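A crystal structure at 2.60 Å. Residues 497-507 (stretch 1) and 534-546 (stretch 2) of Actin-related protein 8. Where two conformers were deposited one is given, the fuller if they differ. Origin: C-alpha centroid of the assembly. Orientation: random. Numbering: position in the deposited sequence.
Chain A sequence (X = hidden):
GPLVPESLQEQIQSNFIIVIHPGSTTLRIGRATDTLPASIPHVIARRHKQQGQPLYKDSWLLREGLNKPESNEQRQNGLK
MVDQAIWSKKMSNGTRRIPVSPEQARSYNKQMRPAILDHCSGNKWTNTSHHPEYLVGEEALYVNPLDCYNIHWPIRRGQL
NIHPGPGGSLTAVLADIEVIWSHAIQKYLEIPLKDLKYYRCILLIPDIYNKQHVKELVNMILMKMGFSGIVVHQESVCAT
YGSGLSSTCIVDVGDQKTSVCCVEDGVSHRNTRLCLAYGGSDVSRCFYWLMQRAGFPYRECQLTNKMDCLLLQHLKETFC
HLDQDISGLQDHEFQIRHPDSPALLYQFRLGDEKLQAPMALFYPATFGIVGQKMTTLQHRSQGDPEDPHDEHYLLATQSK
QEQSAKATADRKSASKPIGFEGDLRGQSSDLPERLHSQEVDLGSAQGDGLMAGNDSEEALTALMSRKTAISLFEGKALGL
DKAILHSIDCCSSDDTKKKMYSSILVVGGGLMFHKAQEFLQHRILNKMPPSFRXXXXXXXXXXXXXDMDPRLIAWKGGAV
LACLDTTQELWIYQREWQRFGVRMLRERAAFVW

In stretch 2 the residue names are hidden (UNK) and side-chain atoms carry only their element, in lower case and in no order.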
# COMPACT_ATOMS: atom_id res chain seq x y z
N LYS A 497 -5.53 25.78 6.70
CA LYS A 497 -5.59 25.54 5.26
C LYS A 497 -4.38 26.09 4.53
O LYS A 497 -3.82 25.44 3.66
CB LYS A 497 -6.86 26.09 4.64
CG LYS A 497 -8.12 25.43 5.13
CD LYS A 497 -9.33 26.02 4.43
CE LYS A 497 -10.61 25.57 5.10
NZ LYS A 497 -11.79 25.66 4.20
N LYS A 498 -3.98 27.31 4.87
CA LYS A 498 -2.79 27.86 4.24
C LYS A 498 -1.67 26.85 4.40
O LYS A 498 -0.98 26.50 3.43
CB LYS A 498 -2.40 29.21 4.85
CG LYS A 498 -3.04 30.40 4.16
CD LYS A 498 -2.34 31.71 4.54
CE LYS A 498 -2.47 32.02 6.03
NZ LYS A 498 -1.67 33.21 6.45
N LYS A 499 -1.49 26.36 5.62
CA LYS A 499 -0.42 25.41 5.92
C LYS A 499 -0.55 24.12 5.12
O LYS A 499 0.44 23.61 4.61
CB LYS A 499 -0.36 25.13 7.42
CG LYS A 499 0.02 26.36 8.24
CD LYS A 499 0.51 26.00 9.64
CE LYS A 499 -0.62 25.53 10.54
NZ LYS A 499 -0.10 24.98 11.83
N MET A 500 -1.77 23.62 5.00
CA MET A 500 -2.04 22.37 4.28
C MET A 500 -1.82 22.46 2.77
O MET A 500 -1.16 21.60 2.20
CB MET A 500 -3.47 21.88 4.56
CG MET A 500 -3.76 21.63 6.04
SD MET A 500 -2.46 20.69 6.86
CE MET A 500 -2.97 20.74 8.57
N TYR A 501 -2.38 23.49 2.12
CA TYR A 501 -2.16 23.66 0.68
C TYR A 501 -0.68 23.80 0.41
O TYR A 501 -0.18 23.29 -0.58
CB TYR A 501 -2.87 24.90 0.11
CG TYR A 501 -4.37 24.83 0.08
CD1 TYR A 501 -5.04 24.02 -0.82
CD2 TYR A 501 -5.13 25.61 0.95
CE1 TYR A 501 -6.43 23.96 -0.85
CE2 TYR A 501 -6.52 25.56 0.93
CZ TYR A 501 -7.16 24.74 0.03
OH TYR A 501 -8.54 24.70 0.02
N SER A 502 0.02 24.39 1.34
CA SER A 502 1.38 24.73 1.13
C SER A 502 2.28 23.52 1.27
O SER A 502 3.40 23.52 0.86
CB SER A 502 1.75 25.84 2.09
OG SER A 502 2.85 25.50 2.88
N SER A 503 1.76 22.48 1.88
CA SER A 503 2.53 21.27 2.13
C SER A 503 1.71 19.99 2.00
O SER A 503 0.93 19.65 2.89
CB SER A 503 3.15 21.34 3.53
OG SER A 503 3.88 20.16 3.82
N ILE A 504 1.91 19.29 0.90
CA ILE A 504 1.27 17.98 0.71
C ILE A 504 2.31 16.86 0.63
O ILE A 504 3.11 16.78 -0.32
CB ILE A 504 0.39 17.97 -0.53
CG1 ILE A 504 -0.68 19.06 -0.41
CG2 ILE A 504 -0.26 16.62 -0.70
CD1 ILE A 504 -1.02 19.75 -1.72
N LEU A 505 2.31 16.01 1.64
CA LEU A 505 3.27 14.92 1.71
C LEU A 505 2.67 13.65 1.12
O LEU A 505 1.54 13.26 1.47
CB LEU A 505 3.66 14.68 3.15
CG LEU A 505 4.57 13.49 3.41
CD1 LEU A 505 5.86 13.66 2.62
CD2 LEU A 505 4.81 13.34 4.91
N VAL A 506 3.39 13.01 0.22
CA VAL A 506 2.90 11.77 -0.37
C VAL A 506 3.76 10.56 -0.02
O VAL A 506 4.96 10.50 -0.31
CB VAL A 506 2.71 11.87 -1.88
CG1 VAL A 506 2.25 10.52 -2.41
CG2 VAL A 506 1.69 12.94 -2.18
N VAL A 507 3.10 9.59 0.58
CA VAL A 507 3.78 8.49 1.21
C VAL A 507 3.27 7.11 0.71
O VAL A 507 2.23 7.01 0.04
CB VAL A 507 3.67 8.70 2.72
CG1 VAL A 507 2.90 7.58 3.38
CG2 VAL A 507 5.03 8.93 3.33
N UNK A 534 -3.54 32.43 -4.45
CA UNK A 534 -2.91 33.74 -4.40
C UNK A 534 -2.25 33.99 -3.05
O UNK A 534 -1.03 34.17 -2.96
c UNK A 534 -7.57 35.71 -5.75
n UNK A 534 -6.60 35.53 -6.65
n UNK A 534 -7.32 36.42 -4.65
c UNK A 534 -3.94 34.83 -4.71
c UNK A 534 -4.25 34.93 -6.20
c UNK A 534 -5.24 36.04 -6.52
n UNK A 534 -8.77 35.20 -5.96
N UNK A 535 -3.06 33.98 -2.00
CA UNK A 535 -2.55 34.09 -0.64
C UNK A 535 -1.28 33.26 -0.38
O UNK A 535 -0.49 33.60 0.49
c UNK A 535 -3.61 33.63 0.37
c UNK A 535 -4.97 34.23 0.00
c UNK A 535 -6.16 33.44 0.54
c UNK A 535 -3.18 33.98 1.78
N UNK A 536 -1.05 32.21 -1.15
CA UNK A 536 -0.03 31.23 -0.78
C UNK A 536 1.19 31.23 -1.70
O UNK A 536 1.05 31.19 -2.92
c UNK A 536 -0.86 29.40 0.72
c UNK A 536 -1.38 27.99 0.86
c UNK A 536 -0.60 29.80 -0.73
c UNK A 536 0.36 28.82 -1.37
N UNK A 537 2.38 31.31 -1.11
CA UNK A 537 3.60 31.53 -1.87
C UNK A 537 3.97 30.41 -2.84
O UNK A 537 4.33 30.68 -3.99
o UNK A 537 5.66 29.98 2.04
o UNK A 537 6.83 31.54 1.02
c UNK A 537 4.78 31.78 -0.93
c UNK A 537 4.51 31.41 0.52
c UNK A 537 5.75 30.94 1.24
N UNK A 538 3.87 29.17 -2.40
CA UNK A 538 3.78 28.05 -3.33
C UNK A 538 3.10 26.82 -2.74
O UNK A 538 3.10 26.61 -1.53
c UNK A 538 5.17 27.68 -3.85
c UNK A 538 6.21 27.64 -2.76
o UNK A 538 6.27 26.70 -1.97
n UNK A 538 7.05 28.67 -2.70
N UNK A 539 2.56 25.98 -3.62
CA UNK A 539 2.08 24.67 -3.22
C UNK A 539 3.26 23.72 -3.33
O UNK A 539 3.89 23.62 -4.38
c UNK A 539 0.94 24.20 -4.14
c UNK A 539 0.68 22.71 -3.96
c UNK A 539 -0.31 25.01 -3.89
N UNK A 540 3.58 23.05 -2.24
CA UNK A 540 4.73 22.14 -2.25
C UNK A 540 4.31 20.68 -2.06
O UNK A 540 3.77 20.31 -1.01
c UNK A 540 7.14 22.05 -1.51
o UNK A 540 7.93 21.81 -0.56
c UNK A 540 5.75 22.55 -1.19
o UNK A 540 7.44 21.89 -2.72
N UNK A 541 4.54 19.86 -3.08
CA UNK A 541 4.32 18.44 -2.95
C UNK A 541 5.63 17.72 -2.66
O UNK A 541 6.60 17.85 -3.41
c UNK A 541 3.65 17.85 -4.21
c UNK A 541 3.54 16.35 -4.08
c UNK A 541 2.27 18.45 -4.39
N UNK A 542 5.66 16.99 -1.56
CA UNK A 542 6.87 16.27 -1.14
C UNK A 542 6.66 14.78 -1.34
O UNK A 542 5.68 14.23 -0.82
c UNK A 542 8.32 15.65 0.84
c UNK A 542 6.26 18.85 0.76
c UNK A 542 7.53 18.02 0.58
c UNK A 542 7.20 16.54 0.35
N UNK A 543 7.58 14.13 -2.06
CA UNK A 543 7.45 12.69 -2.31
C UNK A 543 8.60 11.87 -1.78
O UNK A 543 8.40 10.72 -1.37
o UNK A 543 8.25 13.04 -4.56
c UNK A 543 7.24 12.38 -3.79
c UNK A 543 5.85 12.85 -4.22
N UNK A 544 9.80 12.43 -1.83
CA UNK A 544 10.97 11.75 -1.28
C UNK A 544 11.65 12.65 -0.27
O UNK A 544 12.77 13.11 -0.48
c UNK A 544 11.97 11.39 -2.39
c UNK A 544 11.47 10.35 -3.38
n UNK A 544 12.76 7.03 -3.60
c UNK A 544 13.65 7.86 -3.06
c UNK A 544 12.63 9.79 -4.19
n UNK A 544 13.61 9.16 -3.32
n UNK A 544 14.57 7.37 -2.25
N UNK A 545 11.00 12.87 0.87
CA UNK A 545 11.57 13.75 1.89
C UNK A 545 12.85 13.15 2.42
O UNK A 545 12.90 11.97 2.72
c UNK A 545 9.76 12.22 1.32
c UNK A 545 9.78 12.46 2.79
c UNK A 545 10.50 13.75 2.98
N UNK A 546 13.89 13.97 2.52
CA UNK A 546 15.15 13.52 3.07
C UNK A 546 15.70 12.55 2.06
O UNK A 546 16.66 11.83 2.31
n UNK A 546 13.43 17.04 6.57
c UNK A 546 14.95 12.84 4.42
c UNK A 546 14.41 15.08 5.41
c UNK A 546 15.15 13.77 5.60
c UNK A 546 14.01 15.69 6.74

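Position 534, in the last turn of a helix, carries seven side-chain atoms: three carbons, a nitrogen, then a carbon bearing two more nitrogens. This guanidinium end identifies Arg534, which lies beyond reach of stretch 1. Position 535 has four carbons, forked at the first with one arm two carbons long; its one-carbon arm packs against the aliphatic part of Lys498. It is Ile535, with CG2 3.7 Å from Lys498 CD. Position 536 has the same four-carbon fork, and its long arm reaches the end of the helix in stretch 1. This is Ile536; its CD1 lies 3.5 Å from Tyr501 CB and 3.0 Å from Lys498 O, a tight approach to a carbonyl already engaged by Ser502 N within the helix.

Position 537 shows three carbons, the third carrying two oxygens: a carboxylate on a two-carbon stem, hence Glu537, poorly ordered and without contact. At 538, two carbons end in one oxygen and one nitrogen, the amide of Asn538; its backbone O lies 3.7 Å from Ser502 CA. Position 539 has one carbon carrying two more, the short fork of Val539, whose CG1 sits 3.5 Å from Tyr501 O and 4.1 Å from Ile504 CD1.

Position 540 has two carbons, the second with two oxygens, and is Asp540. Here the backbone makes the contact: its N donates to Ser502 O (3.1 Å), and its O accepts from Ile504 N (2.9 Å). Position 541 repeats the three-carbon fork and is Val541, with CG2 4.3 Å from Ile504 CB and CG1 4.3 Å from Val506 CG2. Position 542 has four carbons forked at the first, with one two-carbon arm. The short arm meets Leu505, and the residue is Ile542, with CG2 3.6 Å from Leu505 CD1.

Position 543 has one carbon carrying an oxygen and a carbon: Thr543, whose CG2 approaches Val506 CB at 4.0 Å. Position 544 repeats the guanidinium pattern and is Arg544, pointing away. At 545 three carbons close a ring onto the backbone N, giving Pro545, with CG 4.1 Å from Leu505 CD1. Four carbons in a row ending in nitrogen make 546 Lys546, out of reach.

The contact joins two parallel strands. Ile542 N donates to Ile504 O and Ile542 O accepts from Val506 N, both at 2.8 Å and nearly straight. Ile504 and Val541 share one face of the sheet, Leu505 and Ile542 the other, so apolar packing flanks the backbone ladder, while Ile536 extends the contact to the preceding helix.

Stretch 2, residues 534-546: RIIENVDVITRPK
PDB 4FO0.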